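Local structure of enolase (alpha proteobacterium BAL199, 3UGV) at residues T29-T34 against D62-E67; D95-Q100 against D109-S114. The protein probably catalyses a metal-dependent reaction of the enolase superfamily, with magnesium bound in its C-terminal barrel domain, although its substrate is not established. One frame throughout, in Å; residues are numbered along the deposited sequence.

Contact 1 of 2, residues T29-T34 against D62-E67; sequences TFRKLT and DIETEE
Arg31 and Lys32 both face Glu64 across two antiparallel strands, which makes this a classic beta bulge in the beta hairpin that opens the enolase-superfamily N-terminal domain. Glu64 O accepts Arg31 N at 2.9 Å and, more weakly, Lys32 N. Beyond the bulge the pairing is regular, and Glu64 N meets Lys32 O almost in line with the carbonyl.

The extra residue sends the Arg31 side chain toward segment 62-67, where the carboxylates of Glu64, on the strand, and Glu66, just beyond it, receive it. With CG anti to the backbone N (chi1 177°) and a bend at chi3, the guanidinium comes to lie between Glu64 and Glu66. Its NH1 reaches Glu64 OE1 at 3.1 Å, close to the guanidinium plane, while the two flat groups stand nearly perpendicular (82°). The second salt bridge, from NH2 to Glu66 OE1, is longer and weak as a hydrogen bond, and Thr65 O sits over one guanidinium face. Lys32 runs beside Glu64, pointing the same way; its methylene CE rests 3.5 Å from Glu64 OE2, and its amine stays beyond salt-bridge range.

Leu33 and Ile63 point to the other face, buried, and the Phe30 ring lies against Ile63. Ile63 CD1 comes obliquely to the Phe30 ring, 3.8 Å from its CE2, and the same methyl presses on Leu33 CD1 at 3.4 Å, a tight fit. Helices 83-97 and 123-142 cover this side: Leu90 and Val131 touch Leu33, and Ala134 touches Ile63.

Where the strands part, Glu66 N donates to Thr29 O. Glu67 is folded back at chi2, and its OE1 accepts Thr29 N at 2.8 Å, on the syn side and 35° out of the carboxylate plane.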
loop_
_atom_site.group_PDB
_atom_site.type_symbol
_atom_site.label_atom_id
_atom_site.label_comp_id
_atom_site.label_asym_id
_atom_site.label_seq_id
_atom_site.Cartn_x
_atom_site.Cartn_y
_atom_site.Cartn_z
ATOM N N THR F 29 48.149 14.828 -6.937
ATOM C CA THR F 29 48.145 15.098 -5.499
ATOM C C THR F 29 47.717 16.517 -5.129
ATOM O O THR F 29 48.223 17.502 -5.666
ATOM C CB THR F 29 49.533 14.803 -4.873
ATOM O OG1 THR F 29 49.818 13.402 -4.979
ATOM C CG2 THR F 29 49.552 15.194 -3.410
ATOM N N PHE F 30 46.795 16.597 -4.179
ATOM C CA PHE F 30 46.212 17.852 -3.721
ATOM C C PHE F 30 47.202 18.681 -2.889
ATOM O O PHE F 30 47.709 18.212 -1.869
ATOM C CB PHE F 30 44.972 17.507 -2.893
ATOM C CG PHE F 30 44.192 18.694 -2.399
ATOM C CD1 PHE F 30 44.528 19.317 -1.205
ATOM C CD2 PHE F 30 43.091 19.149 -3.098
ATOM C CE1 PHE F 30 43.796 20.400 -0.737
ATOM C CE2 PHE F 30 42.347 20.230 -2.632
ATOM C CZ PHE F 30 42.703 20.856 -1.453
ATOM N N ARG F 31 47.475 19.910 -3.321
ATOM C CA ARG F 31 48.273 20.834 -2.513
ATOM C C ARG F 31 47.416 21.815 -1.704
ATOM O O ARG F 31 47.494 21.854 -0.476
ATOM C CB ARG F 31 49.278 21.609 -3.368
ATOM C CG ARG F 31 50.082 22.628 -2.554
ATOM C CD ARG F 31 50.862 23.592 -3.431
ATOM N NE ARG F 31 52.076 22.979 -3.955
ATOM C CZ ARG F 31 52.554 23.200 -5.175
ATOM N NH1 ARG F 31 51.914 24.020 -6.006
ATOM N NH2 ARG F 31 53.670 22.595 -5.566
ATOM N N LYS F 32 46.614 22.621 -2.392
ATOM C CA LYS F 32 45.731 23.563 -1.709
ATOM C C LYS F 32 44.567 24.077 -2.566
ATOM O O LYS F 32 44.566 23.946 -3.795
ATOM C CB LYS F 32 46.529 24.743 -1.149
ATOM C CG LYS F 32 47.172 25.623 -2.196
ATOM C CD LYS F 32 47.392 27.026 -1.638
ATOM C CE LYS F 32 48.249 27.880 -2.564
ATOM N NZ LYS F 32 48.185 29.321 -2.188
ATOM N N LEU F 33 43.579 24.664 -1.899
ATOM C CA LEU F 33 42.415 25.220 -2.574
ATOM C C LEU F 33 42.232 26.675 -2.154
ATOM O O LEU F 33 42.305 27.004 -0.971
ATOM C CB LEU F 33 41.168 24.390 -2.245
ATOM C CG LEU F 33 39.782 24.947 -2.569
ATOM C CD1 LEU F 33 38.776 23.827 -2.702
ATOM C CD2 LEU F 33 39.337 25.927 -1.504
ATOM N N THR F 34 42.017 27.551 -3.126
ATOM C CA THR F 34 41.759 28.951 -2.819
ATOM C C THR F 34 40.346 29.353 -3.231
ATOM O O THR F 34 39.905 29.059 -4.342
ATOM C CB THR F 34 42.772 29.880 -3.489
ATOM O OG1 THR F 34 44.084 29.582 -3.002
ATOM C CG2 THR F 34 42.447 31.316 -3.168
ATOM N N ASP F 62 39.962 27.686 -6.870
ATOM C CA ASP F 62 41.171 27.265 -7.577
ATOM C C ASP F 62 41.925 26.191 -6.792
ATOM O O ASP F 62 42.304 26.402 -5.645
ATOM C CB ASP F 62 42.100 28.456 -7.795
ATOM C CG ASP F 62 41.743 29.266 -9.025
ATOM O OD1 ASP F 62 42.118 28.839 -10.141
ATOM O OD2 ASP F 62 41.117 30.338 -8.869
ATOM N N ILE F 63 42.137 25.043 -7.420
ATOM C CA ILE F 63 42.889 23.955 -6.825
ATOM C C ILE F 63 44.297 23.970 -7.394
ATOM O O ILE F 63 44.478 24.169 -8.597
ATOM C CB ILE F 63 42.272 22.592 -7.178
ATOM C CG1 ILE F 63 40.848 22.493 -6.654
ATOM C CG2 ILE F 63 43.080 21.476 -6.575
ATOM C CD1 ILE F 63 40.773 22.523 -5.164
ATOM N N GLU F 64 45.290 23.776 -6.528
ATOM C CA GLU F 64 46.660 23.518 -6.961
ATOM C C GLU F 64 47.004 22.066 -6.662
ATOM O O GLU F 64 46.649 21.554 -5.600
ATOM C CB GLU F 64 47.653 24.421 -6.220
ATOM C CG GLU F 64 47.475 25.914 -6.461
ATOM C CD GLU F 64 48.678 26.741 -6.003
ATOM O OE1 GLU F 64 49.708 26.149 -5.604
ATOM O OE2 GLU F 64 48.588 27.990 -6.048
ATOM N N THR F 65 47.681 21.398 -7.590
ATOM C CA THR F 65 48.265 20.090 -7.290
ATOM C C THR F 65 49.784 20.191 -7.201
ATOM O O THR F 65 50.389 21.126 -7.743
ATOM C CB THR F 65 47.898 19.004 -8.335
ATOM O OG1 THR F 65 48.158 19.491 -9.653
ATOM C CG2 THR F 65 46.435 18.608 -8.233
ATOM N N GLU F 66 50.395 19.225 -6.518
ATOM C CA GLU F 66 51.848 19.114 -6.474
ATOM C C GLU F 66 52.443 19.018 -7.879
ATOM O O GLU F 66 53.541 19.511 -8.137
ATOM C CB GLU F 66 52.270 17.892 -5.653
ATOM C CG GLU F 66 51.855 17.937 -4.191
ATOM C CD GLU F 66 52.522 19.064 -3.411
ATOM O OE1 GLU F 66 53.421 19.732 -3.964
ATOM O OE2 GLU F 66 52.142 19.279 -2.238
ATOM N N GLU F 67 51.703 18.382 -8.782
ATOM C CA GLU F 67 52.150 18.131 -10.148
ATOM C C GLU F 67 51.884 19.312 -11.084
ATOM O O GLU F 67 52.128 19.222 -12.292
ATOM C CB GLU F 67 51.471 16.873 -10.705
ATOM C CG GLU F 67 51.789 15.582 -9.955
ATOM C CD GLU F 67 51.081 15.476 -8.608
ATOM O OE1 GLU F 67 50.071 16.189 -8.398
ATOM O OE2 GLU F 67 51.537 14.675 -7.759
#

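Contact 2 of 2, residues D95-Q100 against D109-S114; sequences DMLAGQ and DKTRKS
Met96 reaches across to the helix of Lys110 and Ser114 with its thioether end, a small example of a helix and the turn after it meeting a second helix mainly through side chains. Its CG lies anti to the backbone N (chi1 -174°), and a turn at chi3 (87°) separates the tasks of the last two atoms: SD lies 3.8 Å from Ser114 CB, whereas CE rests 4.0 Å from Lys110 CB. Ser114 OG turns back to its own helix and donates to Thr111 O at 2.8 Å.

Deeper in, Leu97 CD1 approaches Thr111 CG2 loosely, at 4.2 Å. The Thr111 hydroxyl is engaged within its own helix by Ile107 O.

Lys110 and Gln100 come from opposite directions. Extended beyond CG, the lysine carries NZ to 3.3 Å from Gln100 OE1, a long hydrogen bond that meets the carbonyl from the side (C=O...N angle 107°).

A type II turn from Leu97 to Gln100, with Gly99 at its third position, ends helix 83-97. Gly99 and Gln100 bond to the backbone of Phe30 on strand 30-47, while helix 123-142 packs against Thr111 through Ala128.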
loop_
_atom_site.group_PDB
_atom_site.type_symbol
_atom_site.label_atom_id
_atom_site.label_comp_id
_atom_site.label_asym_id
_atom_site.label_seq_id
_atom_site.Cartn_x
_atom_site.Cartn_y
_atom_site.Cartn_z
ATOM N N ASP F 95 42.936 22.664 4.262
ATOM C CA ASP F 95 43.881 22.224 5.300
ATOM C C ASP F 95 43.800 20.717 5.509
ATOM O O ASP F 95 44.815 20.031 5.600
ATOM C CB ASP F 95 43.612 22.927 6.635
ATOM C CG ASP F 95 43.963 24.408 6.605
ATOM O OD1 ASP F 95 44.749 24.822 5.722
ATOM O OD2 ASP F 95 43.455 25.155 7.473
ATOM N N MET F 96 42.574 20.212 5.577
ATOM C CA MET F 96 42.318 18.805 5.846
ATOM C C MET F 96 42.742 17.897 4.687
ATOM O O MET F 96 43.014 16.709 4.885
ATOM C CB MET F 96 40.831 18.608 6.157
ATOM C CG MET F 96 40.456 17.204 6.596
ATOM S SD MET F 96 38.770 16.742 6.134
ATOM C CE MET F 96 39.038 16.111 4.483
ATOM N N LEU F 97 42.803 18.461 3.483
ATOM C CA LEU F 97 43.045 17.673 2.272
ATOM C C LEU F 97 44.494 17.704 1.790
ATOM O O LEU F 97 44.894 16.857 0.996
ATOM C CB LEU F 97 42.121 18.125 1.132
ATOM C CG LEU F 97 40.647 17.721 1.223
ATOM C CD1 LEU F 97 39.825 18.385 0.124
ATOM C CD2 LEU F 97 40.512 16.211 1.162
ATOM N N ALA F 98 45.267 18.683 2.255
ATOM C CA ALA F 98 46.667 18.816 1.841
ATOM C C ALA F 98 47.427 17.495 1.916
ATOM O O ALA F 98 47.374 16.796 2.928
ATOM C CB ALA F 98 47.369 19.860 2.682
ATOM N N GLY F 99 48.132 17.160 0.840
ATOM C CA GLY F 99 48.978 15.981 0.820
ATOM C C GLY F 99 48.271 14.740 0.317
ATOM O O GLY F 99 48.901 13.717 0.042
ATOM N N GLN F 100 46.957 14.834 0.176
ATOM C CA GLN F 100 46.153 13.670 -0.173
ATOM C C GLN F 100 45.945 13.514 -1.668
ATOM O O GLN F 100 46.038 14.476 -2.423
ATOM C CB GLN F 100 44.813 13.711 0.555
ATOM C CG GLN F 100 44.723 12.677 1.659
ATOM C CD GLN F 100 44.209 13.256 2.959
ATOM O OE1 GLN F 100 43.045 13.061 3.322
ATOM N NE2 GLN F 100 45.076 13.970 3.672
ATOM N N ASP F 109 33.732 11.631 -0.109
ATOM C CA ASP F 109 33.462 10.922 1.136
ATOM C C ASP F 109 34.123 11.583 2.355
ATOM O O ASP F 109 33.469 11.779 3.378
ATOM C CB ASP F 109 33.863 9.457 1.035
ATOM C CG ASP F 109 33.748 8.735 2.363
ATOM O OD1 ASP F 109 32.609 8.356 2.726
ATOM O OD2 ASP F 109 34.791 8.551 3.041
ATOM N N LYS F 110 35.403 11.938 2.239
ATOM C CA LYS F 110 36.143 12.576 3.341
ATOM C C LYS F 110 35.600 13.953 3.751
ATOM O O LYS F 110 35.538 14.261 4.937
ATOM C CB LYS F 110 37.639 12.698 3.010
ATOM C CG LYS F 110 38.356 11.368 2.739
ATOM C CD LYS F 110 39.800 11.593 2.278
ATOM C CE LYS F 110 40.508 10.273 2.000
ATOM N NZ LYS F 110 41.949 10.476 1.668
ATOM N N THR F 111 35.226 14.782 2.778
ATOM C CA THR F 111 34.650 16.091 3.083
ATOM C C THR F 111 33.288 15.999 3.785
ATOM O O THR F 111 33.030 16.726 4.748
ATOM C CB THR F 111 34.533 16.986 1.833
ATOM O OG1 THR F 111 33.648 16.384 0.875
ATOM C CG2 THR F 111 35.899 17.193 1.199
ATOM N N ARG F 112 32.422 15.107 3.308
ATOM C CA ARG F 112 31.114 14.904 3.930
ATOM C C ARG F 112 31.199 14.286 5.327
ATOM O O ARG F 112 30.413 14.640 6.209
ATOM C CB ARG F 112 30.201 14.072 3.034
ATOM C CG ARG F 112 29.786 14.800 1.762
ATOM C CD ARG F 112 28.717 14.026 1.000
ATOM N NE ARG F 112 27.370 14.513 1.280
ATOM C CZ ARG F 112 26.281 13.755 1.195
ATOM N NH1 ARG F 112 26.396 12.478 0.849
ATOM N NH2 ARG F 112 25.083 14.267 1.461
ATOM N N LYS F 113 32.143 13.368 5.533
ATOM C CA LYS F 113 32.358 12.802 6.869
ATOM C C LYS F 113 32.816 13.862 7.868
ATOM O O LYS F 113 32.404 13.840 9.025
ATOM C CB LYS F 113 33.386 11.666 6.849
ATOM C CG LYS F 113 32.878 10.322 6.344
ATOM C CD LYS F 113 33.954 9.239 6.549
ATOM C CE LYS F 113 33.687 7.967 5.735
ATOM N NZ LYS F 113 32.420 7.265 6.100
ATOM N N SER F 114 33.671 14.786 7.432
ATOM C CA SER F 114 34.231 15.783 8.350
ATOM C C SER F 114 33.156 16.690 8.966
ATOM O O SER F 114 33.345 17.234 10.064
ATOM C CB SER F 114 35.305 16.636 7.664
ATOM O OG SER F 114 34.727 17.599 6.788
#

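Both contacts belong to the N-terminal domain and are partly buried, yet they hold different elements. Contact 1 unites two neighbouring strands of one sheet through backbone pairing, with charged groups on one face and a hydrophobic layer on the other. Contact 2 relies mainly on side chains of one helix and its closing turn against a second helix, and buries about a third as much surface, 237 against 678 Å². Their centres lie about 13 Å apart, and Phe30 bridges them: beside its backbone bonds to the turn, its ring packs by Leu97 O. Sheet edge and helix end are thus joined directly.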